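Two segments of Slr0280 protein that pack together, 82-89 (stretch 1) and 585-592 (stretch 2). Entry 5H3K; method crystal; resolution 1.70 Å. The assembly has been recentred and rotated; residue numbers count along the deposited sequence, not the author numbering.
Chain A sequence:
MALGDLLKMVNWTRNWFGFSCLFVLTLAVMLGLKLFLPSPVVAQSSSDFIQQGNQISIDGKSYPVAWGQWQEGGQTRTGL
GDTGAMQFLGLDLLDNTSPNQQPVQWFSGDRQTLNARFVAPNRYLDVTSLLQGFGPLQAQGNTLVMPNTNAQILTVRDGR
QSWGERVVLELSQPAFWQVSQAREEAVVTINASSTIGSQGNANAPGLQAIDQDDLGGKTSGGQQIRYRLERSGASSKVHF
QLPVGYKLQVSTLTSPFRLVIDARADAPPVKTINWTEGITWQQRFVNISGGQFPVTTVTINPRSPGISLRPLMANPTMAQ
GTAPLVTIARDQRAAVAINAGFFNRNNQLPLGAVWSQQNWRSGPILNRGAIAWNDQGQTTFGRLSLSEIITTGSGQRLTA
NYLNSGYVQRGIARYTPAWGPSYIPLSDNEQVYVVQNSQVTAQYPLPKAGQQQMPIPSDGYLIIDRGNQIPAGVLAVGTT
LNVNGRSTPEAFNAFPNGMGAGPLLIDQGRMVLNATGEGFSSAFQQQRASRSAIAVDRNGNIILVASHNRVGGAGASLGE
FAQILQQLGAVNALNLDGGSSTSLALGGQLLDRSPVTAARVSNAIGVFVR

Stretch 1 (82-89) DTGAMQFL
Stretch 2, residues 585-592: ALGGQLLD

Two side-chain-to-backbone hydrogen bonds, one helical turn apart, fasten the helix of residues 82-89 to the hairpin-like segment 585-592. Thr83, in the p rotamer (chi1 52°), donates from OG1 to Leu586 O at 2.7 Å. Gln87, with chi1 -75°, chi2 -179° and chi3 40°, extends so that NE2 donates to Leu590 O, also at 2.7 Å, with an N-H...O angle of 144°. Both residues direct CA-to-CB toward the second stretch, as their i, i+4 spacing allows; the backbone bond from Gln87 N to Thr83 O (3.2 Å) links them.

The second stretch leaves its strand at Leu586 and turns through Gly587 (phi/psi 56/35) and Gly588 (72/24), positive-phi conformations that favour glycine. The turn is closed by bonds from Leu586 N to Gln589 O (2.8 Å) and from Gln589 N to Leu586 O (3.2 Å), so Leu586 O accepts from both Gln589 N and Thr83 OG1. At Gly587 an ideal CB would lie only 3.2 Å from Thr83 OG1. Water 1 bridges here, donating to Thr83 OG1 and to Gly587 O, each at 2.8 Å. Water 2 donates to Gln589 OE1 (2.7 Å), accepts from Leu590 N (3.0 Å) and makes a weak bond to Gln87 OE1 (3.4 Å).

The closest CA pair, Thr83 and Gln589, is 6.1 Å apart. Gln589 (phi/psi -134/143; chi1 -54°, chi2 -68°, chi3 -13°) points toward the helix and is buried: its CG lies 3.3 Å from Thr83 OG1 and 3.7 Å from Gly84 N, while its OE1 approaches the Phe88 ring edge, 3.5 Å from CE2. An ideal CB on Gly84 would sit 3.4 Å from Gln589 NE2, close to van der Waals contact. Thr83 CG2 completes the packing against Leu591 CD2 (3.9 Å) and Leu586 CD2 (4.1 Å). The contact buries 335 Å² in total.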

ATOM      1  N   ASP A  82      -3.340 -16.700  -1.235  1.00  4.98           N
ATOM      2  CA  ASP A  82      -2.220 -17.083  -2.093  1.00  7.21           C
ATOM      3  C   ASP A  82      -0.913 -16.369  -1.766  1.00  8.30           C
ATOM      4  O   ASP A  82       0.145 -17.005  -1.646  1.00  6.20           O
ATOM      5  CB  ASP A  82      -2.590 -16.990  -3.600  1.00  7.68           C
ATOM      6  CG  ASP A  82      -2.833 -15.563  -4.105  1.00  8.61           C
ATOM      7  OD1 ASP A  82      -3.127 -14.614  -3.330  1.00  7.07           O
ATOM      8  OD2 ASP A  82      -2.745 -15.401  -5.344  1.00  9.39           O
ATOM      9  N   THR A  83      -0.987 -15.053  -1.589  1.00  7.86           N
ATOM     10  CA  THR A  83       0.215 -14.283  -1.308  1.00  6.23           C
ATOM     11  C   THR A  83       0.734 -14.636   0.081  1.00  8.26           C
ATOM     12  O   THR A  83       1.939 -14.535   0.354  1.00  9.06           O
ATOM     13  CB  THR A  83      -0.036 -12.768  -1.461  1.00  5.54           C
ATOM     14  OG1 THR A  83      -1.181 -12.389  -0.689  1.00  5.62           O
ATOM     15  CG2 THR A  83      -0.301 -12.419  -2.914  1.00  7.29           C
ATOM     16  N   GLY A  84      -0.169 -15.077   0.950  1.00  6.46           N
ATOM     17  CA  GLY A  84       0.209 -15.519   2.284  1.00  7.20           C
ATOM     18  C   GLY A  84       0.887 -16.876   2.256  1.00  9.72           C
ATOM     19  O   GLY A  84       1.901 -17.088   2.928  1.00  9.70           O
ATOM     20  N   ALA A  85       0.347 -17.799   1.463  1.00  7.77           N
ATOM     21  CA  ALA A  85       0.959 -19.122   1.333  1.00  8.00           C
ATOM     22  C   ALA A  85       2.349 -18.986   0.723  1.00 12.24           C
ATOM     23  O   ALA A  85       3.290 -19.679   1.124  1.00 10.92           O
ATOM     24  CB  ALA A  85       0.089 -20.040   0.486  1.00  9.98           C
ATOM     25  N   MET A  86       2.473 -18.078  -0.243  1.00  9.83           N
ATOM     26  CA  MET A  86       3.738 -17.832  -0.912  1.00  9.98           C
ATOM     27  C   MET A  86       4.785 -17.356   0.084  1.00 12.73           C
ATOM     28  O   MET A  86       5.917 -17.855   0.102  1.00 11.55           O
ATOM     29  CB  MET A  86       3.551 -16.791  -2.017  1.00  8.94           C
ATOM     30  CG  MET A  86       4.810 -16.537  -2.836  1.00 12.43           C
ATOM     31  SD  MET A  86       4.568 -15.298  -4.127  1.00 15.65           S
ATOM     32  CE  MET A  86       4.305 -13.821  -3.123  1.00 20.67           C
ATOM     33  N   GLN A  87       4.396 -16.420   0.943  1.00  9.85           N
ATOM     34  CA  GLN A  87       5.367 -15.755   1.804  1.00 10.52           C
ATOM     35  C   GLN A  87       5.673 -16.466   3.099  1.00 10.88           C
ATOM     36  O   GLN A  87       6.759 -16.300   3.646  1.00 13.23           O
ATOM     37  CB  GLN A  87       4.939 -14.316   2.075  1.00  7.78           C
ATOM     38  CG  GLN A  87       5.187 -13.448   0.869  1.00 12.93           C
ATOM     39  CD  GLN A  87       4.804 -12.023   1.094  1.00 18.47           C
ATOM     40  OE1 GLN A  87       5.027 -11.459   2.172  1.00 23.92           O
ATOM     41  NE2 GLN A  87       4.217 -11.419   0.079  1.00 19.64           N
ATOM     42  N   PHE A  88       4.733 -17.261   3.587  1.00 11.23           N
ATOM     43  CA  PHE A  88       4.908 -17.894   4.888  1.00  9.71           C
ATOM     44  C   PHE A  88       5.064 -19.410   4.838  1.00 10.91           C
ATOM     45  O   PHE A  88       5.526 -20.015   5.807  1.00 13.82           O
ATOM     46  CB  PHE A  88       3.785 -17.463   5.830  1.00  9.05           C
ATOM     47  CG  PHE A  88       3.857 -16.002   6.214  1.00  9.93           C
ATOM     48  CD1 PHE A  88       4.623 -15.589   7.298  1.00 13.14           C
ATOM     49  CD2 PHE A  88       3.167 -15.045   5.485  1.00  9.43           C
ATOM     50  CE1 PHE A  88       4.685 -14.247   7.656  1.00 15.51           C
ATOM     51  CE2 PHE A  88       3.225 -13.707   5.830  1.00 12.16           C
ATOM     52  CZ  PHE A  88       3.989 -13.303   6.920  1.00 13.06           C
ATOM     53  N   LEU A  89       4.708 -20.024   3.712  1.00 10.76           N
ATOM     54  CA  LEU A  89       4.971 -21.453   3.518  1.00 11.59           C
ATOM     55  C   LEU A  89       6.120 -21.687   2.543  1.00 11.45           C
ATOM     56  O   LEU A  89       6.796 -22.715   2.618  1.00 11.65           O
ATOM     57  CB  LEU A  89       3.733 -22.201   3.032  1.00 13.32           C
ATOM     58  CG  LEU A  89       2.445 -22.094   3.840  1.00 15.83           C
ATOM     59  CD1 LEU A  89       1.473 -23.158   3.374  1.00 17.57           C
ATOM     60  CD2 LEU A  89       2.718 -22.213   5.335  1.00 20.74           C
ATOM     61  N   ALA A 585       0.228  -3.888  -1.418  1.00  4.48           N
ATOM     62  CA  ALA A 585      -0.296  -5.096  -0.769  1.00  4.22           C
ATOM     63  C   ALA A 585      -1.345  -5.771  -1.640  1.00  4.27           C
ATOM     64  O   ALA A 585      -2.187  -5.103  -2.239  1.00  5.32           O
ATOM     65  CB  ALA A 585      -0.887  -4.781   0.624  1.00  3.83           C
ATOM     66  N   LEU A 586      -1.298  -7.101  -1.697  1.00  2.54           N
ATOM     67  CA  LEU A 586      -2.282  -7.870  -2.445  1.00  3.99           C
ATOM     68  C   LEU A 586      -2.729  -9.026  -1.568  1.00  5.00           C
ATOM     69  O   LEU A 586      -1.898  -9.794  -1.073  1.00  6.51           O
ATOM     70  CB  LEU A 586      -1.679  -8.387  -3.764  1.00  4.05           C
ATOM     71  CG  LEU A 586      -2.610  -9.257  -4.626  1.00  5.05           C
ATOM     72  CD1 LEU A 586      -3.757  -8.421  -5.186  1.00  5.00           C
ATOM     73  CD2 LEU A 586      -1.836  -9.966  -5.754  1.00  6.87           C
ATOM     74  N   GLY A 587      -4.039  -9.146  -1.366  1.00  6.45           N
ATOM     75  CA  GLY A 587      -4.561 -10.131  -0.429  1.00  8.13           C
ATOM     76  C   GLY A 587      -3.973  -9.958   0.963  1.00  9.22           C
ATOM     77  O   GLY A 587      -3.720 -10.938   1.667  1.00  8.52           O
ATOM     78  N   GLY A 588      -3.724  -8.711   1.354  1.00  5.92           N
ATOM     79  CA  GLY A 588      -3.201  -8.426   2.683  1.00  7.29           C
ATOM     80  C   GLY A 588      -1.747  -8.812   2.939  1.00  8.49           C
ATOM     81  O   GLY A 588      -1.365  -9.029   4.096  1.00  9.30           O
ATOM     82  N   GLN A 589      -0.941  -8.894   1.879  1.00  5.89           N
ATOM     83  CA  GLN A 589       0.495  -9.152   2.005  1.00  6.67           C
ATOM     84  C   GLN A 589       1.247  -8.186   1.120  1.00  6.24           C
ATOM     85  O   GLN A 589       0.795  -7.880   0.027  1.00  4.75           O
ATOM     86  CB  GLN A 589       0.862 -10.583   1.589  1.00  6.88           C
ATOM     87  CG  GLN A 589       0.065 -11.678   2.301  1.00  8.11           C
ATOM     88  CD  GLN A 589       0.376 -11.784   3.784  1.00  8.74           C
ATOM     89  OE1 GLN A 589       1.357 -11.216   4.279  1.00  9.13           O
ATOM     90  NE2 GLN A 589      -0.460 -12.526   4.503  1.00  8.53           N
ATOM     91  N   LEU A 590       2.409  -7.719   1.574  1.00  6.45           N
ATOM     92  CA  LEU A 590       3.244  -6.862   0.723  1.00  5.79           C
ATOM     93  C   LEU A 590       3.892  -7.649  -0.400  1.00  6.86           C
ATOM     94  O   LEU A 590       4.442  -8.736  -0.172  1.00  9.81           O
ATOM     95  CB  LEU A 590       4.351  -6.178   1.536  1.00  6.94           C
ATOM     96  CG  LEU A 590       3.985  -5.086   2.533  1.00  7.62           C
ATOM     97  CD1 LEU A 590       5.277  -4.396   3.043  1.00 10.07           C
ATOM     98  CD2 LEU A 590       3.018  -4.084   1.919  1.00  6.98           C
ATOM     99  N   LEU A 591       3.852  -7.096  -1.606  1.00  6.63           N
ATOM    100  CA  LEU A 591       4.414  -7.764  -2.780  1.00  6.58           C
ATOM    101  C   LEU A 591       5.833  -7.316  -3.079  1.00  9.90           C
ATOM    102  O   LEU A 591       6.628  -8.078  -3.627  1.00 12.71           O
ATOM    103  CB  LEU A 591       3.562  -7.462  -4.020  1.00  7.42           C
ATOM    104  CG  LEU A 591       2.124  -7.983  -4.082  1.00  6.28           C
ATOM    105  CD1 LEU A 591       1.537  -7.697  -5.458  1.00  7.48           C
ATOM    106  CD2 LEU A 591       2.114  -9.475  -3.788  1.00  8.43           C
ATOM    107  N   ASP A 592       6.144  -6.077  -2.718  1.00  6.42           N
ATOM    108  CA  ASP A 592       7.294  -5.370  -3.284  1.00  6.77           C
ATOM    109  C   ASP A 592       8.507  -5.255  -2.372  1.00  8.64           C
ATOM    110  O   ASP A 592       9.605  -4.948  -2.845  1.00  7.63           O
ATOM    111  CB  ASP A 592       6.868  -3.952  -3.667  1.00  7.03           C
ATOM    112  CG  ASP A 592       6.422  -3.136  -2.453  1.00  7.23           C
ATOM    113  OD1 ASP A 592       5.477  -3.571  -1.749  1.00  6.63           O
ATOM    114  OD2 ASP A 592       7.020  -2.067  -2.195  1.00  5.33           O
TER
HETATM  115  O   HOH W   1      -3.277 -13.552   0.818  1.00  9.77           O
HETATM  116  O   HOH W   2       3.248  -9.256   4.012  1.00 12.99           O